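Local atomic coordinates of periplasmic binding protein (Agrobacterium tumefaciens str. B6, PDB entry 5L9G), a protein that binds the opine mannopine and probably delivers it to an ABC transporter for uptake. Residues T123-N128 with M222-G227; K152-N157 with V201-E206; G161-A166 with A192-L197; L214-E219 with D236-A241; D246-T251 with V318-D323. All blocks are in the same frame, centred on the assembly; numbering follows the deposited sequence.

Contact 1 (T123-N128 with M222-G227); sequences TLIAWN and MIITWG. With MO0 (mannopine), chain C.
Trp226 and Thr123 form the ligand-facing end of an antiparallel beta ladder in a periplasmic binding protein, a case of sheet pairing that places a side chain against a bound ligand. From Leu124 with Thr225 to Ala126 with Ile223, reciprocal backbone hydrogen bonds zip the strands together. On Trp226, CB lies 3.5 Å from mannopine OXT, and CG sits 3.7 Å from mannopine CA. At the ring edge, CD1 meets Thr123 OG1 at 3.3 Å. CD2 faces mannopine CA, CE2 and CZ2 face CAK, and CZ3 faces O. CE3 approaches mannopine C, the carboxylate carbon, at 3.2 Å, and CH2 reaches mannopine CAK at 3.7 Å. Thus the opine covers one indole face, while Thr225 OG1 lies toward the rim of the opposite one. Trp156, Trp205 and Tyr121 make edge-to-face contacts with the same indole. Thr123 packs its CG2 on Ile224 CG2. One water in the indole plane accepts from Trp226 NE1 at 3.0 Å and hydrogen-bonds Thr123 OG1 at 2.8 Å.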
# COMPACT_ATOMS: atom_id res chain seq x y z
N THR A 123 1.86 5.74 -2.90
CA THR A 123 1.23 6.51 -1.83
C THR A 123 1.50 7.94 -2.30
O THR A 123 2.66 8.37 -2.29
CB THR A 123 1.85 6.19 -0.48
OG1 THR A 123 1.62 4.81 -0.20
CG2 THR A 123 1.26 7.04 0.62
N LEU A 124 0.47 8.63 -2.81
CA LEU A 124 0.65 9.90 -3.49
C LEU A 124 -0.29 11.01 -3.02
O LEU A 124 -1.22 10.75 -2.27
CB LEU A 124 0.52 9.67 -5.05
CG LEU A 124 -0.74 8.92 -5.56
CD1 LEU A 124 -2.02 9.78 -5.39
CD2 LEU A 124 -0.60 8.58 -7.04
N ILE A 125 -0.06 12.24 -3.53
CA ILE A 125 -0.83 13.44 -3.23
C ILE A 125 -1.94 13.62 -4.25
O ILE A 125 -1.65 13.70 -5.44
CB ILE A 125 0.11 14.70 -3.26
CG1 ILE A 125 1.22 14.59 -2.22
CG2 ILE A 125 -0.68 16.04 -3.10
CD1 ILE A 125 2.48 15.45 -2.59
N ALA A 126 -3.17 13.80 -3.79
CA ALA A 126 -4.32 14.12 -4.65
C ALA A 126 -4.97 15.36 -4.06
O ALA A 126 -4.95 15.54 -2.84
CB ALA A 126 -5.33 12.97 -4.65
N TRP A 127 -5.53 16.21 -4.92
CA TRP A 127 -6.18 17.42 -4.44
C TRP A 127 -7.50 17.67 -5.13
O TRP A 127 -7.74 17.21 -6.25
CB TRP A 127 -5.26 18.65 -4.55
CG TRP A 127 -5.11 19.17 -5.95
CD1 TRP A 127 -5.91 20.08 -6.58
CD2 TRP A 127 -4.12 18.77 -6.91
NE1 TRP A 127 -5.46 20.29 -7.88
CE2 TRP A 127 -4.35 19.51 -8.09
CE3 TRP A 127 -3.02 17.89 -6.87
CZ2 TRP A 127 -3.53 19.40 -9.23
CZ3 TRP A 127 -2.20 17.78 -7.99
CH2 TRP A 127 -2.46 18.51 -9.16
N ASN A 128 -8.33 18.44 -4.43
CA ASN A 128 -9.66 18.79 -4.86
C ASN A 128 -9.58 19.93 -5.86
O ASN A 128 -9.17 21.04 -5.50
CB ASN A 128 -10.46 19.22 -3.61
CG ASN A 128 -11.93 19.33 -3.83
OD1 ASN A 128 -12.40 19.63 -4.94
ND2 ASN A 128 -12.68 19.07 -2.77
N MET A 222 -7.24 18.03 0.15
CA MET A 222 -6.07 17.29 -0.34
C MET A 222 -5.90 16.07 0.54
O MET A 222 -6.35 16.08 1.69
CB MET A 222 -4.81 18.16 -0.39
CG MET A 222 -4.42 18.74 0.97
SD MET A 222 -2.92 19.74 0.80
CE MET A 222 -3.58 21.32 0.16
N ILE A 223 -5.26 15.03 -0.00
CA ILE A 223 -5.14 13.75 0.71
C ILE A 223 -3.91 13.02 0.22
O ILE A 223 -3.57 13.08 -0.96
CB ILE A 223 -6.45 12.88 0.48
CG1 ILE A 223 -6.41 11.51 1.20
CG2 ILE A 223 -6.78 12.67 -1.04
CD1 ILE A 223 -7.77 10.78 1.19
N ILE A 224 -3.26 12.31 1.15
CA ILE A 224 -2.21 11.38 0.78
C ILE A 224 -2.85 10.00 0.89
O ILE A 224 -3.24 9.58 1.99
CB ILE A 224 -0.91 11.47 1.63
CG1 ILE A 224 -0.27 12.88 1.53
CG2 ILE A 224 0.07 10.37 1.14
CD1 ILE A 224 0.75 13.18 2.63
N THR A 225 -2.99 9.32 -0.24
CA THR A 225 -3.56 7.96 -0.26
C THR A 225 -2.99 7.19 -1.48
O THR A 225 -2.10 7.68 -2.18
CB THR A 225 -5.12 7.97 -0.12
OG1 THR A 225 -5.60 6.64 0.12
CG2 THR A 225 -5.82 8.58 -1.34
N TRP A 226 -3.52 6.00 -1.70
CA TRP A 226 -3.04 5.07 -2.73
C TRP A 226 -3.62 5.39 -4.11
O TRP A 226 -4.81 5.67 -4.24
CB TRP A 226 -3.29 3.63 -2.24
CG TRP A 226 -2.70 3.41 -0.86
CD1 TRP A 226 -1.41 3.67 -0.49
CD2 TRP A 226 -3.35 2.85 0.29
NE1 TRP A 226 -1.23 3.34 0.84
CE2 TRP A 226 -2.40 2.80 1.33
CE3 TRP A 226 -4.66 2.39 0.54
CZ2 TRP A 226 -2.71 2.35 2.62
CZ3 TRP A 226 -4.95 1.85 1.79
CH2 TRP A 226 -3.99 1.83 2.82
N GLY A 227 -2.74 5.39 -5.11
CA GLY A 227 -3.05 5.76 -6.50
C GLY A 227 -4.27 5.09 -7.10
O GLY A 227 -5.04 5.73 -7.83
OAB MO0 C . 0.14 -4.77 5.66
CAF MO0 C . -1.17 -4.51 6.06
CAG MO0 C . -1.80 -3.33 5.34
OAC MO0 C . -1.52 -2.16 6.03
CAH MO0 C . -1.50 -3.27 3.87
OAM MO0 C . -1.85 -4.44 3.22
CAI MO0 C . -2.08 -2.05 3.13
OAD MO0 C . -3.47 -2.05 3.19
CAJ MO0 C . -1.55 -1.93 1.73
OAE MO0 C . -0.15 -1.82 1.77
CAK MO0 C . -2.17 -0.79 0.91
N MO0 C . -2.63 -1.33 -0.38
CA MO0 C . -3.03 -0.27 -1.34
C MO0 C . -4.54 -0.19 -1.41
O MO0 C . -5.23 -0.85 -0.61
CB MO0 C . -2.43 -0.45 -2.71
CG MO0 C . -3.12 -1.53 -3.52
CD MO0 C . -2.28 -2.07 -4.62
OE1 MO0 C . -2.53 -1.59 -5.92
NE2 MO0 C . -1.39 -2.92 -4.46
OXT MO0 C . -5.12 0.60 -2.22
O HOH W 1 1.25 4.01 2.47

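Contact 2 (K152-N157 with V201-E206); sequences KRALWN and VSVWWE
Arg153 O is gripped by the facing strand: Ser202 N donates to it at 2.9 Å in the carbonyl plane, and Val201 CA adds a C-H...O contact at 3.3 Å. These parallel strands are joined by a beta-alpha-beta crossover, and the register slips by one between Arg153 and Ala154, a beta bulge. Further on, Asn157 N donates to Trp205 O at 3.0 Å. Leu155 lies alongside Trp204, with Leu155 CB 3.7 Å from Trp204 CZ3, while Leu155 CD1 meets Val201 CG2. On the other side of the sheet, Trp156 and Trp205 form an offset stack, the five-membered ring of Trp156 on the six-membered ring of Trp205, with planes at 15°. Trp156 CA also sits over the Trp205 five-membered ring, a CH-pi contact 3.8 Å from its centroid. For Trp205, CG is wedged between backbone N and carbonyl carbon (chi1 63°), which folds the indole back across the partner strand. Its NE1 donates to Ile224 O. The chemistry implies a second shell: tethered Trp205 backs Trp156, which touches mannopine.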
# COMPACT_ATOMS: atom_id res chain seq x y z
N LYS A 152 -8.48 21.49 4.20
CA LYS A 152 -8.61 20.24 4.95
C LYS A 152 -7.73 19.16 4.33
O LYS A 152 -7.89 18.82 3.16
CB LYS A 152 -10.07 19.78 4.98
CG LYS A 152 -11.03 20.73 5.71
CD LYS A 152 -12.46 20.20 5.58
CE LYS A 152 -13.50 21.22 5.99
NZ LYS A 152 -13.55 21.42 7.46
N ARG A 153 -6.80 18.62 5.14
CA ARG A 153 -5.92 17.51 4.77
C ARG A 153 -6.47 16.18 5.31
O ARG A 153 -7.10 16.15 6.36
CB ARG A 153 -4.53 17.72 5.40
CG ARG A 153 -3.57 18.57 4.53
CD ARG A 153 -3.58 20.02 4.91
NE ARG A 153 -2.57 20.76 4.16
CZ ARG A 153 -2.78 21.98 3.65
NH1 ARG A 153 -1.83 22.58 2.95
NH2 ARG A 153 -3.94 22.59 3.83
N ALA A 154 -6.17 15.08 4.60
CA ALA A 154 -6.47 13.75 5.09
C ALA A 154 -5.23 12.88 4.93
O ALA A 154 -4.58 12.90 3.88
CB ALA A 154 -7.65 13.14 4.37
N LEU A 155 -4.87 12.17 6.00
CA LEU A 155 -3.69 11.31 6.02
C LEU A 155 -4.13 9.96 6.56
O LEU A 155 -5.18 9.87 7.19
CB LEU A 155 -2.60 11.88 6.95
CG LEU A 155 -1.70 13.00 6.43
CD1 LEU A 155 -2.45 14.29 6.36
CD2 LEU A 155 -0.52 13.24 7.40
N TRP A 156 -3.34 8.92 6.31
CA TRP A 156 -3.64 7.56 6.77
C TRP A 156 -3.53 7.49 8.31
O TRP A 156 -2.75 8.24 8.91
CB TRP A 156 -2.61 6.60 6.15
CG TRP A 156 -2.96 5.13 6.21
CD1 TRP A 156 -4.19 4.57 6.43
CD2 TRP A 156 -2.06 4.04 5.99
NE1 TRP A 156 -4.11 3.20 6.39
CE2 TRP A 156 -2.81 2.85 6.09
CE3 TRP A 156 -0.69 3.96 5.69
CZ2 TRP A 156 -2.23 1.58 5.92
CZ3 TRP A 156 -0.11 2.71 5.52
CH2 TRP A 156 -0.87 1.53 5.66
N ASN A 157 -4.27 6.57 8.95
CA ASN A 157 -4.15 6.41 10.40
C ASN A 157 -3.01 5.43 10.75
O ASN A 157 -2.85 5.05 11.92
CB ASN A 157 -5.49 6.00 11.06
CG ASN A 157 -5.86 4.58 10.78
OD1 ASN A 157 -5.46 4.01 9.75
ND2 ASN A 157 -6.57 3.95 11.71
N VAL A 201 -5.53 18.59 9.68
CA VAL A 201 -5.93 17.24 9.25
C VAL A 201 -7.36 17.00 9.74
O VAL A 201 -7.57 16.78 10.93
CB VAL A 201 -4.95 16.12 9.68
CG1 VAL A 201 -5.42 14.75 9.18
CG2 VAL A 201 -3.52 16.42 9.20
N SER A 202 -8.34 17.07 8.82
CA SER A 202 -9.76 16.87 9.15
C SER A 202 -10.15 15.42 9.39
O SER A 202 -11.10 15.16 10.14
CB SER A 202 -10.65 17.49 8.07
OG SER A 202 -10.48 16.88 6.80
N VAL A 203 -9.46 14.48 8.73
CA VAL A 203 -9.79 13.05 8.83
C VAL A 203 -8.51 12.22 8.70
O VAL A 203 -7.68 12.48 7.82
CB VAL A 203 -10.88 12.62 7.79
CG1 VAL A 203 -10.56 13.17 6.43
CG2 VAL A 203 -11.10 11.10 7.75
N TRP A 204 -8.38 11.21 9.58
CA TRP A 204 -7.29 10.24 9.53
C TRP A 204 -7.98 9.00 8.94
O TRP A 204 -8.66 8.25 9.65
CB TRP A 204 -6.69 9.98 10.93
CG TRP A 204 -6.16 11.22 11.58
CD1 TRP A 204 -6.81 12.00 12.50
CD2 TRP A 204 -4.87 11.82 11.39
NE1 TRP A 204 -6.01 13.06 12.86
CE2 TRP A 204 -4.80 12.95 12.23
CE3 TRP A 204 -3.76 11.52 10.57
CZ2 TRP A 204 -3.67 13.78 12.28
CZ3 TRP A 204 -2.63 12.33 10.63
CH2 TRP A 204 -2.60 13.45 11.48
N TRP A 205 -7.91 8.88 7.60
CA TRP A 205 -8.62 7.81 6.89
C TRP A 205 -8.05 6.45 7.25
O TRP A 205 -6.85 6.32 7.50
CB TRP A 205 -8.69 8.07 5.38
CG TRP A 205 -7.36 8.10 4.70
CD1 TRP A 205 -6.61 9.20 4.40
CD2 TRP A 205 -6.64 6.97 4.19
NE1 TRP A 205 -5.45 8.82 3.77
CE2 TRP A 205 -5.43 7.45 3.64
CE3 TRP A 205 -6.90 5.58 4.16
CZ2 TRP A 205 -4.48 6.60 3.08
CZ3 TRP A 205 -5.95 4.75 3.58
CH2 TRP A 205 -4.76 5.25 3.06
N GLU A 206 -8.92 5.43 7.29
CA GLU A 206 -8.53 4.09 7.73
C GLU A 206 -8.45 3.04 6.62
O GLU A 206 -7.71 2.07 6.76
CB GLU A 206 -9.47 3.62 8.84
CG GLU A 206 -9.52 4.61 9.99
CD GLU A 206 -10.22 4.13 11.25
OE1 GLU A 206 -10.60 2.93 11.31
OE2 GLU A 206 -10.37 4.94 12.19
O HOH W 2 -5.93 1.71 8.62

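Contact 3 (G161-A166 with A192-L197); sequences GMIEAA and AKLTEL
The flat groups met across this contact are peptide units rather than rings, and Leu194 sits against one of them: its CD2 is 3.7 Å from Met162 O, with CD1 at 3.9 Å from the same oxygen. At a second peptide, the aliphatic CG of Lys193 comes within 4.0 Å of Ala166 O. No hydrogen bond joins the two segments, so the contact illustrates how helices crossing near 91° can meet mainly through one projecting leucine. Ala166, whose CB points toward the other helix, takes Leu194 CG at 3.7 Å. Leu194 CD1 then reaches Ile163 CD1 at 3.9 Å, the two side chains crossing at about a right angle. With CG placed beside its own backbone N (chi1 -75°), Leu194 spreads its two methyls over the first turn of the opposing helix. Polar groups pair within their own segment or with other parts of the chain, not across the contact. Glu164 OE2, approached from above the carboxylate plane, accepts from the N-cap Gly161 N at 2.9 Å, while Glu164 OE1 serves Tyr178 and Trp327. Lys193 bends at chi2 and its NZ forms a salt bridge with Glu196 OE2 on the syn side. Helix 324-343 borders the contact through Tyr338, which touches Met162 and Leu194; Phe144 of helix 140-144 packs on Lys193 and Leu194. Beneath both helices lies strand 153-156, where Leu155 receives Met162 and Leu194.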
# COMPACT_ATOMS: atom_id res chain seq x y z
N GLY A 161 4.62 5.61 4.82
CA GLY A 161 4.44 6.66 3.82
C GLY A 161 4.17 8.02 4.44
O GLY A 161 4.49 9.05 3.84
N MET A 162 3.61 8.04 5.67
CA MET A 162 3.28 9.28 6.40
C MET A 162 4.50 9.92 7.07
O MET A 162 4.67 11.14 6.99
CB MET A 162 2.14 9.04 7.41
CG MET A 162 0.92 8.31 6.81
SD MET A 162 0.11 9.27 5.49
CE MET A 162 0.27 8.17 4.12
N ILE A 163 5.36 9.10 7.72
CA ILE A 163 6.60 9.59 8.35
C ILE A 163 7.52 10.16 7.26
O ILE A 163 8.08 11.24 7.41
CB ILE A 163 7.32 8.47 9.17
CG1 ILE A 163 6.38 7.79 10.22
CG2 ILE A 163 8.64 8.97 9.79
CD1 ILE A 163 5.83 8.68 11.38
N GLU A 164 7.67 9.40 6.16
CA GLU A 164 8.51 9.78 5.02
C GLU A 164 8.00 11.05 4.36
O GLU A 164 8.83 11.87 3.92
CB GLU A 164 8.59 8.64 3.99
CG GLU A 164 9.20 7.35 4.51
CD GLU A 164 8.18 6.32 4.98
OE1 GLU A 164 8.42 5.11 4.78
OE2 GLU A 164 7.16 6.72 5.57
N ALA A 165 6.64 11.24 4.31
CA ALA A 165 6.01 12.44 3.73
C ALA A 165 6.50 13.68 4.48
O ALA A 165 6.87 14.66 3.85
CB ALA A 165 4.48 12.34 3.82
N ALA A 166 6.57 13.61 5.82
CA ALA A 166 7.05 14.69 6.67
C ALA A 166 8.53 14.98 6.41
O ALA A 166 8.89 16.16 6.30
CB ALA A 166 6.82 14.35 8.13
N ALA A 192 7.66 16.06 14.55
CA ALA A 192 7.38 17.46 14.85
C ALA A 192 6.65 18.14 13.68
O ALA A 192 5.72 18.92 13.90
CB ALA A 192 8.67 18.20 15.17
N LYS A 193 7.05 17.80 12.44
CA LYS A 193 6.43 18.32 11.21
C LYS A 193 4.99 17.83 11.08
O LYS A 193 4.11 18.61 10.71
CB LYS A 193 7.28 17.94 9.98
CG LYS A 193 6.85 18.60 8.67
CD LYS A 193 7.01 20.11 8.70
CE LYS A 193 6.67 20.76 7.38
NZ LYS A 193 6.88 22.23 7.44
N LEU A 194 4.74 16.54 11.39
CA LEU A 194 3.40 15.96 11.35
C LEU A 194 2.51 16.60 12.43
O LEU A 194 1.33 16.87 12.18
CB LEU A 194 3.44 14.43 11.52
CG LEU A 194 3.93 13.59 10.33
CD1 LEU A 194 4.33 12.19 10.78
CD2 LEU A 194 2.88 13.52 9.22
N THR A 195 3.09 16.87 13.62
CA THR A 195 2.42 17.54 14.74
C THR A 195 1.97 18.94 14.32
O THR A 195 0.84 19.33 14.60
CB THR A 195 3.32 17.52 15.99
OG1 THR A 195 3.61 16.16 16.32
CG2 THR A 195 2.69 18.22 17.19
N GLU A 196 2.84 19.67 13.61
CA GLU A 196 2.58 21.02 13.09
C GLU A 196 1.38 21.00 12.11
O GLU A 196 0.54 21.90 12.13
CB GLU A 196 3.84 21.53 12.38
CG GLU A 196 3.81 22.97 11.92
CD GLU A 196 4.99 23.30 11.02
OE1 GLU A 196 6.10 23.51 11.55
OE2 GLU A 196 4.81 23.29 9.78
N LEU A 197 1.31 19.96 11.25
CA LEU A 197 0.24 19.84 10.26
C LEU A 197 -1.08 19.35 10.86
O LEU A 197 -2.14 19.76 10.39
CB LEU A 197 0.67 18.89 9.12
CG LEU A 197 -0.32 18.75 7.92
CD1 LEU A 197 -0.39 20.04 7.08
CD2 LEU A 197 0.03 17.56 7.05

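Contact 4 (L214-E219 with D236-A241); sequences LIKDGE and DGANFA
Lys216 and Asp236 face each other with a water between them: NZ donates to it at 2.9 Å, and it donates on to Asp236 OD2 at 2.8 Å. The direct salt bridge from Lys216 NZ to Asp236 OD2 is long, 3.9 Å, so this is a worked example of a solvent-mediated ion pair. Each segment also carries a Schellman motif, with Gly218 and Gly237 supplying the positive phi that ends a helix. Between these turns is an apolar contact. Ile215 CG2 stands over the Phe240 ring in a CH-pi contact, 3.6 Å from the centroid and 18° off the normal, and the same methyl meets Ala238 CB at 3.5 Å. The CG2 branch of Ile215, which lies opposite the backbone N, reaches both. A further water donates to Ile215 O at 2.8 Å and accepts a weak bond from Asn239 N. Ile215 and Ala238 also pack on Ala233 of helix 227-235, Leu214 lies on strand 201-205, and Phe240 touches Asn128 of strand 115-128.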
# COMPACT_ATOMS: atom_id res chain seq x y z
N LEU A 214 -14.14 9.87 0.53
CA LEU A 214 -13.82 11.27 0.90
C LEU A 214 -13.58 12.10 -0.38
O LEU A 214 -14.07 13.21 -0.48
CB LEU A 214 -12.54 11.31 1.75
CG LEU A 214 -12.70 10.81 3.18
CD1 LEU A 214 -11.30 10.68 3.83
CD2 LEU A 214 -13.59 11.75 4.02
N ILE A 215 -12.86 11.51 -1.34
CA ILE A 215 -12.53 12.12 -2.64
C ILE A 215 -13.81 12.32 -3.48
O ILE A 215 -14.09 13.43 -3.93
CB ILE A 215 -11.45 11.27 -3.38
CG1 ILE A 215 -10.12 11.31 -2.60
CG2 ILE A 215 -11.26 11.78 -4.83
CD1 ILE A 215 -9.05 10.31 -3.05
N LYS A 216 -14.61 11.26 -3.61
CA LYS A 216 -15.87 11.35 -4.36
C LYS A 216 -16.82 12.41 -3.78
O LYS A 216 -17.45 13.14 -4.53
CB LYS A 216 -16.56 9.99 -4.42
CG LYS A 216 -15.87 8.98 -5.36
CD LYS A 216 -16.59 7.63 -5.34
CE LYS A 216 -16.22 6.79 -4.13
NZ LYS A 216 -16.51 5.34 -4.34
N ASP A 217 -16.89 12.54 -2.44
CA ASP A 217 -17.79 13.51 -1.81
C ASP A 217 -17.19 14.92 -1.72
O ASP A 217 -17.88 15.84 -1.28
CB ASP A 217 -18.17 13.02 -0.40
CG ASP A 217 -19.08 11.80 -0.40
OD1 ASP A 217 -20.00 11.75 -1.24
OD2 ASP A 217 -18.91 10.96 0.48
N GLY A 218 -15.92 15.06 -2.10
CA GLY A 218 -15.19 16.32 -1.98
C GLY A 218 -15.10 16.79 -0.54
O GLY A 218 -15.12 18.00 -0.27
N GLU A 219 -15.04 15.84 0.42
CA GLU A 219 -15.02 16.12 1.86
C GLU A 219 -13.68 16.60 2.38
O GLU A 219 -13.60 17.09 3.51
CB GLU A 219 -15.53 14.91 2.66
CG GLU A 219 -17.04 14.85 2.73
CD GLU A 219 -17.65 13.68 3.49
OE1 GLU A 219 -16.96 13.08 4.36
OE2 GLU A 219 -18.83 13.37 3.22
N ASP A 236 -15.09 7.46 -11.09
CA ASP A 236 -16.45 7.53 -10.55
C ASP A 236 -17.03 8.96 -10.51
O ASP A 236 -18.14 9.17 -9.99
CB ASP A 236 -16.51 6.86 -9.15
CG ASP A 236 -16.37 5.36 -9.19
OD1 ASP A 236 -16.56 4.76 -10.28
OD2 ASP A 236 -16.08 4.77 -8.13
N GLY A 237 -16.29 9.91 -11.08
CA GLY A 237 -16.72 11.30 -11.19
C GLY A 237 -16.11 12.30 -10.23
O GLY A 237 -16.48 13.48 -10.31
N ALA A 238 -15.16 11.90 -9.34
CA ALA A 238 -14.55 12.86 -8.41
C ALA A 238 -13.76 13.95 -9.17
O ALA A 238 -13.04 13.63 -10.11
CB ALA A 238 -13.63 12.15 -7.43
N ASN A 239 -13.94 15.21 -8.78
CA ASN A 239 -13.27 16.35 -9.40
C ASN A 239 -11.94 16.60 -8.68
O ASN A 239 -11.74 17.65 -8.04
CB ASN A 239 -14.17 17.60 -9.39
CG ASN A 239 -13.62 18.74 -10.22
OD1 ASN A 239 -12.76 18.55 -11.07
ND2 ASN A 239 -14.07 19.96 -9.95
N PHE A 240 -11.05 15.58 -8.77
CA PHE A 240 -9.73 15.61 -8.17
C PHE A 240 -8.66 15.39 -9.21
O PHE A 240 -8.92 14.87 -10.30
CB PHE A 240 -9.60 14.52 -7.09
CG PHE A 240 -10.06 14.95 -5.71
CD1 PHE A 240 -11.37 15.39 -5.49
CD2 PHE A 240 -9.19 14.88 -4.62
CE1 PHE A 240 -11.79 15.78 -4.21
CE2 PHE A 240 -9.62 15.27 -3.34
CZ PHE A 240 -10.92 15.70 -3.14
N ALA A 241 -7.45 15.78 -8.85
CA ALA A 241 -6.27 15.57 -9.68
C ALA A 241 -5.22 15.02 -8.76
O ALA A 241 -5.36 15.09 -7.54
CB ALA A 241 -5.80 16.88 -10.31
O HOH W 3 -15.24 15.17 -5.74
O HOH W 4 -14.23 4.95 -6.06

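Contact 5 (D246-T251 with V318-D323); sequences DAQLGT and VQYSVD
Leu249 is held at both backbone polar atoms by segment 318-323, in a short parallel beta ladder that adds an edge to the long strand 240-256. Its N donates to Tyr320 O at 2.9 Å, almost straight at 173°, and its O receives Val322 N at 3.0 Å. Upstream, Tyr320 N reaches Ala247 O at 3.3 Å and Asp246 N meets Val318 O at 3.0 Å. The pattern shows how one strand residue can bind both flanking neighbours of its partner, here Ser321. Side chains form the next layer. Tyr320, with CG pressed between its backbone N and carbonyl carbon (chi1 71°), brings its phenol obliquely against the Gln248 side chain, Tyr320 CZ lying 3.6 Å from Gln248 CB. Val322 CB in turn touches Gln248 CD at 3.7 Å. Gln319 lays its CB against Ala247 O at 3.3 Å, while its amide binds Ser122, Ala310 and Asn315. Farther out, Glu164 and Leu168 of helix 162-169 and Tyr178 of helix 177-180 pack against the Tyr320 side chain. At the corner where the chain turns into the strand, the Asp246 carboxylate is doubly held: OD1 forms a salt bridge with Arg174 NH1, and OD2 accepts from Met140 N.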
# COMPACT_ATOMS: atom_id res chain seq x y z
N ASP A 246 6.95 13.12 -5.52
CA ASP A 246 7.12 12.83 -4.08
C ASP A 246 6.30 11.64 -3.59
O ASP A 246 6.13 11.45 -2.38
CB ASP A 246 6.83 14.07 -3.20
CG ASP A 246 7.95 15.08 -3.12
OD1 ASP A 246 9.10 14.73 -3.51
OD2 ASP A 246 7.69 16.20 -2.65
N ALA A 247 5.77 10.82 -4.52
CA ALA A 247 5.02 9.65 -4.08
C ALA A 247 5.99 8.53 -3.63
O ALA A 247 7.16 8.49 -4.04
CB ALA A 247 4.11 9.15 -5.20
N GLN A 248 5.51 7.63 -2.78
CA GLN A 248 6.29 6.49 -2.33
C GLN A 248 5.87 5.28 -3.16
O GLN A 248 4.68 4.96 -3.23
CB GLN A 248 6.04 6.22 -0.84
CG GLN A 248 6.85 5.03 -0.30
CD GLN A 248 6.53 4.78 1.15
OE1 GLN A 248 7.24 5.22 2.01
NE2 GLN A 248 5.39 4.22 1.46
N LEU A 249 6.86 4.62 -3.78
CA LEU A 249 6.62 3.42 -4.59
C LEU A 249 6.60 2.23 -3.63
O LEU A 249 7.62 1.91 -3.01
CB LEU A 249 7.73 3.29 -5.67
CG LEU A 249 7.74 2.03 -6.56
CD1 LEU A 249 6.43 1.86 -7.30
CD2 LEU A 249 8.89 2.10 -7.56
N GLY A 250 5.42 1.66 -3.45
CA GLY A 250 5.22 0.54 -2.54
C GLY A 250 5.11 -0.78 -3.25
O GLY A 250 4.97 -0.84 -4.48
N THR A 251 5.14 -1.85 -2.45
CA THR A 251 4.97 -3.22 -2.92
C THR A 251 4.00 -3.93 -1.99
O THR A 251 4.18 -3.92 -0.77
CB THR A 251 6.33 -3.96 -3.00
OG1 THR A 251 7.22 -3.21 -3.84
CG2 THR A 251 6.20 -5.38 -3.54
N VAL A 318 10.10 10.29 -10.37
CA VAL A 318 9.71 11.33 -9.42
C VAL A 318 9.29 10.76 -8.06
O VAL A 318 8.80 11.51 -7.20
CB VAL A 318 8.66 12.30 -10.00
CG1 VAL A 318 9.24 13.07 -11.19
CG2 VAL A 318 7.35 11.58 -10.37
N GLN A 319 9.52 9.45 -7.87
CA GLN A 319 9.18 8.74 -6.64
C GLN A 319 10.45 8.26 -5.93
O GLN A 319 11.57 8.42 -6.42
CB GLN A 319 8.28 7.52 -6.98
CG GLN A 319 6.90 7.89 -7.48
CD GLN A 319 6.07 6.66 -7.71
OE1 GLN A 319 5.49 6.09 -6.77
NE2 GLN A 319 6.06 6.17 -8.95
N TYR A 320 10.26 7.67 -4.76
CA TYR A 320 11.33 7.01 -4.04
C TYR A 320 10.68 5.70 -3.55
O TYR A 320 9.47 5.69 -3.31
CB TYR A 320 11.88 7.87 -2.87
CG TYR A 320 10.89 7.97 -1.73
CD1 TYR A 320 9.77 8.79 -1.82
CD2 TYR A 320 11.01 7.14 -0.62
CE1 TYR A 320 8.82 8.81 -0.81
CE2 TYR A 320 10.04 7.13 0.38
CZ TYR A 320 8.96 7.99 0.29
OH TYR A 320 8.00 8.00 1.27
N SER A 321 11.46 4.61 -3.43
CA SER A 321 10.91 3.32 -2.98
C SER A 321 10.82 3.22 -1.47
O SER A 321 11.72 3.71 -0.77
CB SER A 321 11.74 2.17 -3.52
OG SER A 321 11.54 1.98 -4.91
N VAL A 322 9.77 2.55 -0.97
CA VAL A 322 9.66 2.28 0.48
C VAL A 322 10.90 1.45 0.89
O VAL A 322 11.38 0.65 0.09
CB VAL A 322 8.32 1.56 0.85
CG1 VAL A 322 8.20 0.19 0.20
CG2 VAL A 322 8.10 1.47 2.36
N ASP A 323 11.42 1.66 2.11
CA ASP A 323 12.56 0.89 2.56
C ASP A 323 12.14 -0.03 3.69
O ASP A 323 12.01 0.43 4.83
CB ASP A 323 13.76 1.77 2.97
CG ASP A 323 15.04 1.02 3.30
OD1 ASP A 323 15.02 -0.25 3.26
OD2 ASP A 323 16.05 1.68 3.61

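How the contacts relate
Starting from the N terminus, strand 115-128 opens contact 1, whose loop holds contacts 2 and 3 one within the other. Contact 3 closes first, when helix 184-197 meets helix 162-169; contact 2 closes next, as strand 201-205 pairs with strand 153-156 around those helices. Contact 4 opens at helix 208-216, before contact 1 closes on strand 222-226, and closes afterwards, so contacts 1 and 4 cross. Contact 5 follows in series and brings the chain after helix 313-316 back to strand 240-256, which also takes part in contact 4. Strand 222-226 joins contacts 1 and 2 in one sheet, Met162 of contact 3 packs beneath both, and Thr123 N to Gln248 O links contact 1 to contact 5.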